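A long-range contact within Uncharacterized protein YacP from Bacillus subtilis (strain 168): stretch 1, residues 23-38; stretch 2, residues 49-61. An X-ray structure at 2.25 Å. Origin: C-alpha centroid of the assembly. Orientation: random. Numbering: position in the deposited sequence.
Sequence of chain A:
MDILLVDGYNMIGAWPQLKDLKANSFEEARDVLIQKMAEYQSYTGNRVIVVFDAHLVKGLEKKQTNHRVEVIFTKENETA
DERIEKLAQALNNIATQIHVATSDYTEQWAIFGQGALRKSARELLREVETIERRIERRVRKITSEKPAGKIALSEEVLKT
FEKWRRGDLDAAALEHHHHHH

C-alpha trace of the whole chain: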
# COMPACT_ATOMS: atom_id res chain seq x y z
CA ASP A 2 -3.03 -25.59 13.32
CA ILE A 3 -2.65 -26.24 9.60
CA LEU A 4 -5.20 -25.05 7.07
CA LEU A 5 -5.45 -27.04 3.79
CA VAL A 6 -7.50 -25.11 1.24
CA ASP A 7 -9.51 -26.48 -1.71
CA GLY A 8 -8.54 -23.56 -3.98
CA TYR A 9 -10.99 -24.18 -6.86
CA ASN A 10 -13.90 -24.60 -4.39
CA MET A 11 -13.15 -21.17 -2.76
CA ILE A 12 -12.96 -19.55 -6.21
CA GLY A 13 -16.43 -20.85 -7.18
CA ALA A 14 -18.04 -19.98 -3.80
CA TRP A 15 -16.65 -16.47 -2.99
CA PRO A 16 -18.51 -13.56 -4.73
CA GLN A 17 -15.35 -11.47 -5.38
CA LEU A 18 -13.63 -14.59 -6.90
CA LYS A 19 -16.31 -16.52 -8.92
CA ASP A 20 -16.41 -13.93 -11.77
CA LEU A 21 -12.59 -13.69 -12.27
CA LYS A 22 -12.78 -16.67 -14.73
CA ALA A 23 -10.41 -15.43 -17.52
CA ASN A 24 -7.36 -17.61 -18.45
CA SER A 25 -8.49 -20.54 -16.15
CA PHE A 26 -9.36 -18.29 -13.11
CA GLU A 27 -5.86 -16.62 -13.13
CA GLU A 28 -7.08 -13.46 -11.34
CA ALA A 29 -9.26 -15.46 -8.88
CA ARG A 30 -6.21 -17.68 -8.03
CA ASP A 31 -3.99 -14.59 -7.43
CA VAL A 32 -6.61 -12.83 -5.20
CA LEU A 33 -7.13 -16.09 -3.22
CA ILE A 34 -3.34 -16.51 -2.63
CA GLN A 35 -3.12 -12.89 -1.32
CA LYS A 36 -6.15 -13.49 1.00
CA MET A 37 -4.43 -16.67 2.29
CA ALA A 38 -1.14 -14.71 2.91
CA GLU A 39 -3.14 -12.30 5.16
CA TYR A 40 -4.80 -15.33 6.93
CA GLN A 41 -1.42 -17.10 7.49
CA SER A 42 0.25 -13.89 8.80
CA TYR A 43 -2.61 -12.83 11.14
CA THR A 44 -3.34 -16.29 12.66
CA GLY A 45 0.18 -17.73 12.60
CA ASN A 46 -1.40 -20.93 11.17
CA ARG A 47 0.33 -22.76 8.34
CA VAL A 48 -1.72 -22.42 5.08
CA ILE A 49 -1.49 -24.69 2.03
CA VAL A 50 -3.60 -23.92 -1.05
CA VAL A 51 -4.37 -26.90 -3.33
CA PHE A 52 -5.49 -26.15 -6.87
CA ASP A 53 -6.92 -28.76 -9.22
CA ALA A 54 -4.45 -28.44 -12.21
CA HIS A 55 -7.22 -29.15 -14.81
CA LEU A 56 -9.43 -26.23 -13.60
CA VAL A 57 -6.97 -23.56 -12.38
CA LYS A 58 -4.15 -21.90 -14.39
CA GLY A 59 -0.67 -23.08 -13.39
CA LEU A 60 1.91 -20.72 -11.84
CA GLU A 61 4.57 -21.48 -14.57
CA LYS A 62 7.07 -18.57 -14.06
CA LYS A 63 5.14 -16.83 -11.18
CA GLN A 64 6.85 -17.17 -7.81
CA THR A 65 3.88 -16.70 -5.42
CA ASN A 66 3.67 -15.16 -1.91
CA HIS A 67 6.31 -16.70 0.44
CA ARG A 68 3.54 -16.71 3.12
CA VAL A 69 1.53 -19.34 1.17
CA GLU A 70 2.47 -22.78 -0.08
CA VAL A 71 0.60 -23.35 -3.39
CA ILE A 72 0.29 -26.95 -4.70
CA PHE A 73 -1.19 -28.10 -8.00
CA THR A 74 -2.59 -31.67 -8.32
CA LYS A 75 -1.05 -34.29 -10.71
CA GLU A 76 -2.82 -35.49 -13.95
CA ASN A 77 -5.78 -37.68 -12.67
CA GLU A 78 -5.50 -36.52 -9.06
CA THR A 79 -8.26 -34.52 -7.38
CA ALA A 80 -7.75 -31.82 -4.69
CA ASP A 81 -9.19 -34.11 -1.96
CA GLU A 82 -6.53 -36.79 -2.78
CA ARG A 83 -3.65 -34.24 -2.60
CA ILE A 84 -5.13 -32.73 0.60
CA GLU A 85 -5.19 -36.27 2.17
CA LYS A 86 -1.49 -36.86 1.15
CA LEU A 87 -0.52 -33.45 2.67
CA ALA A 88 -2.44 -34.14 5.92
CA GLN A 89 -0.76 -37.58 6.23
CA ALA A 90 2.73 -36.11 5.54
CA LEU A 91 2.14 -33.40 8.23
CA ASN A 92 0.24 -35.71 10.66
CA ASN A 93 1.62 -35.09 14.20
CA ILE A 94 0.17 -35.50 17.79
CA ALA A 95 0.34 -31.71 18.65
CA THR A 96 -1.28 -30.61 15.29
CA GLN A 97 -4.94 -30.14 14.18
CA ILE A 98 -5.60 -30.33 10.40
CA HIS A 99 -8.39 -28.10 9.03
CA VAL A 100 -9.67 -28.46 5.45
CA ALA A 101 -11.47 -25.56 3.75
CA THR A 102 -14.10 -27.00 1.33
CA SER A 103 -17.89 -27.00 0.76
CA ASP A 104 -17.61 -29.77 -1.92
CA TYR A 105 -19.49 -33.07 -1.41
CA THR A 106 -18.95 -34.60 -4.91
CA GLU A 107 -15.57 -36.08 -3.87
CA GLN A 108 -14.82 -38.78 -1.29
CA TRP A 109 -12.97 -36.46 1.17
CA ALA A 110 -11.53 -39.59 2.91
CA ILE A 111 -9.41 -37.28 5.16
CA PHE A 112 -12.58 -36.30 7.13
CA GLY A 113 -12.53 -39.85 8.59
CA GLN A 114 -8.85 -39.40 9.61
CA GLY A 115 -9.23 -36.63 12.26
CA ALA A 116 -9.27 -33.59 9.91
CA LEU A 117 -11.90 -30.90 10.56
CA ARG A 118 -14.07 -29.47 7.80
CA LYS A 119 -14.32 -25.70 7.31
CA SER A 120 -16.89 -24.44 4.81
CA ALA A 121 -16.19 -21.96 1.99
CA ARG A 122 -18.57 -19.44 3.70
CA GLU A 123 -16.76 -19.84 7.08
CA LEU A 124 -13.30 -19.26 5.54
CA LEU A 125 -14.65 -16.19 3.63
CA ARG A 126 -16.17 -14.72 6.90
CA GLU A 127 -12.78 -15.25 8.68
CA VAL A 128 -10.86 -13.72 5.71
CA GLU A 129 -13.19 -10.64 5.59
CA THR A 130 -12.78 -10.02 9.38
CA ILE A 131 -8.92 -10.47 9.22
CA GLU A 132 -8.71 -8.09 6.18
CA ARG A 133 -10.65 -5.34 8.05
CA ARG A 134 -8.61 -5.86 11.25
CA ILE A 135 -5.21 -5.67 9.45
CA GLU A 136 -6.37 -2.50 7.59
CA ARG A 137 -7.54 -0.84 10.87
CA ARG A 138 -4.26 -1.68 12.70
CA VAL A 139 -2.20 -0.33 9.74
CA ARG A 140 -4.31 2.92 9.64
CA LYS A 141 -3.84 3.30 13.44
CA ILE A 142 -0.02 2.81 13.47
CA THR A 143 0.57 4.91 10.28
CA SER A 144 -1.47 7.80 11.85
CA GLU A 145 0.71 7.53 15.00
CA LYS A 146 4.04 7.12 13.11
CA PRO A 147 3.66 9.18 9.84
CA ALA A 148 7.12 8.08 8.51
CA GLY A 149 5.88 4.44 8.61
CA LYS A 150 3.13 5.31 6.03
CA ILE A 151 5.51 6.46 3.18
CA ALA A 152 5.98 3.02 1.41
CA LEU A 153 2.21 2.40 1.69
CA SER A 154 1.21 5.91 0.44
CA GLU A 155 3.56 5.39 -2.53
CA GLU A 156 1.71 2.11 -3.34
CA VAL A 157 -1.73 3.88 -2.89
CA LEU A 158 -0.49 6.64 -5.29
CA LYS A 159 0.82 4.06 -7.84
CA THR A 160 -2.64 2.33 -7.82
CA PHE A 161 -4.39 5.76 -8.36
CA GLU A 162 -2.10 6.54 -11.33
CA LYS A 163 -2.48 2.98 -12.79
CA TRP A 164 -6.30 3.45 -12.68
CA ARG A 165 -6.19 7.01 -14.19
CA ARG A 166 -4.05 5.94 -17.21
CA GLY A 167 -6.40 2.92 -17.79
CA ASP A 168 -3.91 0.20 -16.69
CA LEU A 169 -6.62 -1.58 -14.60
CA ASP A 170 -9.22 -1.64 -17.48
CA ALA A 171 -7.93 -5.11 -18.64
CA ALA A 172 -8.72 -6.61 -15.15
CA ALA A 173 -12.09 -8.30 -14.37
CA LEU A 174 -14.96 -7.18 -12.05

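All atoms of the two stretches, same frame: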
# COMPACT_ATOMS: atom_id res chain seq x y z
N ALA A 23 -11.32 -15.51 -16.37
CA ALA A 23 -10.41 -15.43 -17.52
C ALA A 23 -9.11 -16.20 -17.32
O ALA A 23 -8.60 -16.27 -16.19
CB ALA A 23 -10.13 -13.98 -17.88
N ASN A 24 -8.60 -16.82 -18.41
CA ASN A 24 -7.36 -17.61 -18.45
C ASN A 24 -7.28 -18.64 -17.29
O ASN A 24 -6.31 -18.65 -16.53
CB ASN A 24 -6.13 -16.68 -18.53
CG ASN A 24 -4.79 -17.34 -18.84
OD1 ASN A 24 -3.73 -16.79 -18.53
ND2 ASN A 24 -4.77 -18.52 -19.47
N SER A 25 -8.33 -19.48 -17.16
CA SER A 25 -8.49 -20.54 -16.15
C SER A 25 -8.40 -20.00 -14.69
O SER A 25 -7.62 -20.50 -13.86
CB SER A 25 -7.52 -21.70 -16.40
OG SER A 25 -7.82 -22.37 -17.62
N PHE A 26 -9.22 -18.96 -14.40
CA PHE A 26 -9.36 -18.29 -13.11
C PHE A 26 -8.03 -17.71 -12.56
O PHE A 26 -7.80 -17.76 -11.35
CB PHE A 26 -10.04 -19.22 -12.08
CG PHE A 26 -11.44 -19.64 -12.43
CD1 PHE A 26 -12.53 -18.86 -12.04
CD2 PHE A 26 -11.69 -20.83 -13.11
CE1 PHE A 26 -13.84 -19.27 -12.33
CE2 PHE A 26 -13.00 -21.23 -13.41
CZ PHE A 26 -14.06 -20.44 -13.02
N GLU A 27 -7.18 -17.17 -13.46
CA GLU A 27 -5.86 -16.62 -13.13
C GLU A 27 -5.93 -15.51 -12.08
O GLU A 27 -5.14 -15.51 -11.14
CB GLU A 27 -5.13 -16.15 -14.39
CG GLU A 27 -3.70 -15.69 -14.13
CD GLU A 27 -2.93 -15.15 -15.32
OE1 GLU A 27 -3.56 -14.53 -16.21
OE2 GLU A 27 -1.69 -15.31 -15.33
N GLU A 28 -6.87 -14.56 -12.26
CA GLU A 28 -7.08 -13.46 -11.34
C GLU A 28 -7.67 -13.96 -10.02
O GLU A 28 -7.20 -13.53 -8.96
CB GLU A 28 -7.94 -12.35 -11.97
CG GLU A 28 -7.12 -11.46 -12.88
CD GLU A 28 -7.86 -10.41 -13.69
OE1 GLU A 28 -8.93 -9.93 -13.25
OE2 GLU A 28 -7.34 -10.04 -14.77
N ALA A 29 -8.64 -14.89 -10.08
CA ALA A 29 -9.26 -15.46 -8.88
C ALA A 29 -8.23 -16.20 -8.01
O ALA A 29 -8.24 -16.06 -6.78
CB ALA A 29 -10.41 -16.37 -9.26
N ARG A 30 -7.31 -16.94 -8.65
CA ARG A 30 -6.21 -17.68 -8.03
C ARG A 30 -5.27 -16.70 -7.29
O ARG A 30 -4.97 -16.91 -6.12
CB ARG A 30 -5.47 -18.50 -9.10
CG ARG A 30 -4.18 -19.16 -8.65
CD ARG A 30 -2.99 -18.46 -9.27
NE ARG A 30 -2.63 -19.06 -10.54
CZ ARG A 30 -1.90 -18.45 -11.47
NH1 ARG A 30 -1.47 -17.21 -11.28
NH2 ARG A 30 -1.60 -19.08 -12.59
N ASP A 31 -4.86 -15.63 -7.97
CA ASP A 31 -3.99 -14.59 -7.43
C ASP A 31 -4.60 -13.88 -6.22
O ASP A 31 -3.91 -13.70 -5.22
CB ASP A 31 -3.63 -13.57 -8.52
CG ASP A 31 -2.68 -14.10 -9.59
OD1 ASP A 31 -2.09 -15.18 -9.38
OD2 ASP A 31 -2.52 -13.42 -10.63
N VAL A 32 -5.90 -13.49 -6.30
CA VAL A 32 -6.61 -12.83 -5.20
C VAL A 32 -6.69 -13.79 -4.00
O VAL A 32 -6.36 -13.38 -2.88
CB VAL A 32 -7.99 -12.26 -5.61
CG1 VAL A 32 -8.75 -11.72 -4.40
CG2 VAL A 32 -7.85 -11.18 -6.68
N LEU A 33 -7.04 -15.07 -4.26
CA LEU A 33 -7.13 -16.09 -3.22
C LEU A 33 -5.80 -16.29 -2.49
O LEU A 33 -5.80 -16.32 -1.26
CB LEU A 33 -7.69 -17.43 -3.76
CG LEU A 33 -7.77 -18.61 -2.78
CD1 LEU A 33 -8.70 -18.29 -1.58
CD2 LEU A 33 -8.22 -19.86 -3.51
N ILE A 34 -4.68 -16.37 -3.23
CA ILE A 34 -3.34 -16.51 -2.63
C ILE A 34 -3.01 -15.33 -1.69
O ILE A 34 -2.48 -15.56 -0.60
CB ILE A 34 -2.25 -16.73 -3.71
CG1 ILE A 34 -2.43 -18.10 -4.39
CG2 ILE A 34 -0.84 -16.59 -3.13
CD1 ILE A 34 -1.78 -18.20 -5.76
N GLN A 35 -3.36 -14.10 -2.11
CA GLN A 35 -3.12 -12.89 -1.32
C GLN A 35 -3.97 -12.91 -0.04
O GLN A 35 -3.44 -12.62 1.03
CB GLN A 35 -3.35 -11.60 -2.16
CG GLN A 35 -3.12 -10.27 -1.41
CD GLN A 35 -1.82 -10.14 -0.63
OE1 GLN A 35 -1.79 -9.67 0.51
NE2 GLN A 35 -0.71 -10.56 -1.21
N LYS A 36 -5.25 -13.33 -0.14
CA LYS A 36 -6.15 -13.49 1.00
C LYS A 36 -5.59 -14.52 1.99
O LYS A 36 -5.64 -14.29 3.20
CB LYS A 36 -7.57 -13.91 0.56
CG LYS A 36 -8.35 -12.89 -0.27
CD LYS A 36 -8.44 -11.52 0.40
CE LYS A 36 -7.72 -10.49 -0.43
NZ LYS A 36 -7.09 -9.42 0.40
N MET A 37 -5.02 -15.63 1.47
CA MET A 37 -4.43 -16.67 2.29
C MET A 37 -3.11 -16.24 2.95
O MET A 37 -2.79 -16.75 4.03
CB MET A 37 -4.31 -18.01 1.54
CG MET A 37 -5.68 -18.70 1.25
SD MET A 37 -7.02 -18.53 2.47
CE MET A 37 -6.45 -19.43 3.69
N ALA A 38 -2.37 -15.28 2.34
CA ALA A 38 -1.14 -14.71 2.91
C ALA A 38 -1.53 -13.91 4.15
O ALA A 38 -0.91 -14.09 5.19
CB ALA A 38 -0.46 -13.81 1.89
N ILE A 49 -1.87 -24.06 3.29
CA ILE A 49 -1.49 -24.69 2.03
C ILE A 49 -2.70 -24.64 1.10
O ILE A 49 -3.77 -25.14 1.43
CB ILE A 49 -0.88 -26.12 2.18
CG1 ILE A 49 0.35 -26.10 3.14
CG2 ILE A 49 -0.49 -26.68 0.79
CD1 ILE A 49 0.94 -27.47 3.51
N VAL A 50 -2.52 -24.03 -0.08
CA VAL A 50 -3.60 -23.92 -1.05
C VAL A 50 -3.39 -24.96 -2.15
O VAL A 50 -2.34 -24.97 -2.80
CB VAL A 50 -3.80 -22.48 -1.60
CG1 VAL A 50 -5.03 -22.38 -2.49
CG2 VAL A 50 -3.91 -21.47 -0.45
N VAL A 51 -4.38 -25.82 -2.34
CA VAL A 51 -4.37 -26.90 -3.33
C VAL A 51 -5.32 -26.56 -4.48
O VAL A 51 -6.53 -26.40 -4.29
CB VAL A 51 -4.65 -28.29 -2.70
CG1 VAL A 51 -4.70 -29.40 -3.75
CG2 VAL A 51 -3.61 -28.61 -1.64
N PHE A 52 -4.76 -26.45 -5.67
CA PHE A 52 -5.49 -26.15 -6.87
C PHE A 52 -5.54 -27.37 -7.78
O PHE A 52 -4.50 -27.99 -8.06
CB PHE A 52 -4.87 -24.97 -7.63
CG PHE A 52 -5.02 -23.62 -6.97
CD1 PHE A 52 -6.27 -23.02 -6.86
CD2 PHE A 52 -3.91 -22.93 -6.52
CE1 PHE A 52 -6.40 -21.75 -6.28
CE2 PHE A 52 -4.05 -21.66 -5.93
CZ PHE A 52 -5.29 -21.08 -5.81
N ASP A 53 -6.74 -27.69 -8.26
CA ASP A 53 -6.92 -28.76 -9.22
C ASP A 53 -6.29 -28.21 -10.53
O ASP A 53 -6.76 -27.19 -11.04
CB ASP A 53 -8.43 -29.04 -9.40
CG ASP A 53 -8.71 -30.20 -10.34
OD1 ASP A 53 -8.35 -30.09 -11.54
OD2 ASP A 53 -9.27 -31.22 -9.87
N ALA A 54 -5.21 -28.86 -11.01
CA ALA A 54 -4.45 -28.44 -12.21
C ALA A 54 -5.26 -28.40 -13.53
O ALA A 54 -4.86 -27.70 -14.46
CB ALA A 54 -3.22 -29.31 -12.37
N HIS A 55 -6.37 -29.16 -13.61
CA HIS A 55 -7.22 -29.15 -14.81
C HIS A 55 -8.23 -28.00 -14.84
O HIS A 55 -8.78 -27.72 -15.91
CB HIS A 55 -7.92 -30.50 -15.02
CG HIS A 55 -6.96 -31.55 -15.47
ND1 HIS A 55 -6.48 -31.57 -16.77
CD2 HIS A 55 -6.33 -32.50 -14.75
CE1 HIS A 55 -5.61 -32.57 -16.81
NE2 HIS A 55 -5.48 -33.15 -15.62
N LEU A 56 -8.46 -27.34 -13.69
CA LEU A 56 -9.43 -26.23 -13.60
C LEU A 56 -8.79 -24.86 -13.38
O LEU A 56 -9.35 -23.84 -13.79
CB LEU A 56 -10.47 -26.52 -12.51
CG LEU A 56 -11.24 -27.85 -12.60
CD1 LEU A 56 -11.71 -28.30 -11.24
CD2 LEU A 56 -12.42 -27.74 -13.56
N VAL A 57 -7.64 -24.82 -12.69
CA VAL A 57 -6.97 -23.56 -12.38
C VAL A 57 -5.63 -23.46 -13.09
O VAL A 57 -4.85 -24.42 -13.10
CB VAL A 57 -6.85 -23.31 -10.84
CG1 VAL A 57 -6.28 -21.92 -10.54
CG2 VAL A 57 -8.19 -23.51 -10.13
N LYS A 58 -5.37 -22.27 -13.67
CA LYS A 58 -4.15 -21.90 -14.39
C LYS A 58 -2.92 -22.10 -13.51
O LYS A 58 -2.90 -21.63 -12.36
CB LYS A 58 -4.27 -20.43 -14.86
CG LYS A 58 -3.01 -19.82 -15.47
CD LYS A 58 -2.88 -20.02 -16.96
CE LYS A 58 -1.43 -19.91 -17.40
NZ LYS A 58 -0.89 -18.53 -17.25
N GLY A 59 -1.94 -22.81 -14.05
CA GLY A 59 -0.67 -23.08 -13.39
C GLY A 59 0.17 -21.83 -13.23
O GLY A 59 0.03 -20.87 -14.00
N LEU A 60 1.01 -21.83 -12.19
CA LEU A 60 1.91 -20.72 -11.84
C LEU A 60 2.96 -20.45 -12.92
O LEU A 60 3.22 -19.28 -13.22
CB LEU A 60 2.59 -21.02 -10.48
CG LEU A 60 2.11 -20.25 -9.24
CD1 LEU A 60 0.62 -19.94 -9.27
CD2 LEU A 60 2.45 -21.01 -7.98
N GLU A 61 3.52 -21.53 -13.53
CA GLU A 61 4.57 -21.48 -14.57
C GLU A 61 5.79 -20.71 -14.04
O GLU A 61 6.52 -21.23 -13.20
CB GLU A 61 4.04 -20.91 -15.91
CG GLU A 61 3.04 -21.80 -16.64
CD GLU A 61 2.67 -21.30 -18.02
OE1 GLU A 61 3.16 -21.88 -19.02
OE2 GLU A 61 1.89 -20.32 -18.11
O HOH W 1 0.08 -17.34 -14.32

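The helix of stretch 1 runs nearly antiparallel to strand 49-52 (162° between N-to-C directions, axes 9.8 Å apart at closest), and 657 Å² is buried between the stretches, both sides summed.

The conformation of Arg30 accounts for much of what it touches. Its CA-to-CB bond points toward stretch 2; chi1 is t (171°), chi2 lies between wells at -109°, and chi3 is m. This bent chain brings Arg30 CG to 4.0 Å from the centroid of the Phe52 ring, 30° off the normal, an off-centre CH-pi contact, and brings the guanidinium to the loop beyond. There Arg30 NE and Arg30 NH2 both donate to Lys58 O, at 3.2 Å (141°) and 2.9 Å (157°), so one carbonyl near the guanidinium plane receives two bonds. Gly59 O lies 2.8 Å from Arg30 NH2, but the angle is too poor for a hydrogen bond. Leu60 CD1 covers one guanidinium face, 3.6 Å from Arg30 NE; both Leu60 chi angles are off-well (-106°, 34°). Within the helix, Arg30 NH1 forms a salt bridge with Asp31 OD1 (2.8 Å).

Near the start of stretch 1 a backbone hydrogen bond joins the loop: Lys58 N donates to Ser25 O (2.9 Å, 165°), and Val57 CA makes a CA-H...O contact with the same Ser25 O (3.5 Å). The Lys58 side chain (t, p, t, m) takes NZ to a long salt bridge with Glu27 OE2, 3.8 Å away. Glu27, extended with chi1 and chi2 both t, also accepts from water 1 through OE2 (2.9 Å); that water accepts from Arg30 NH2 (3.0 Å) and, weakly, from Lys58 NZ (3.3 Å).

Farther along the helix the contact is apolar. Leu33 (t, p) places CD2 3.8 Å from Phe52 CE1 and 4.2 Å from Val50 CG1. The CA-to-CB bond of Ile34 points sideways, yet its m, t conformation brings CD1 to 4.1 Å from Phe52 CE2. Met37, m at all three chi angles, packs CG 3.7 Å from Val50 CG2.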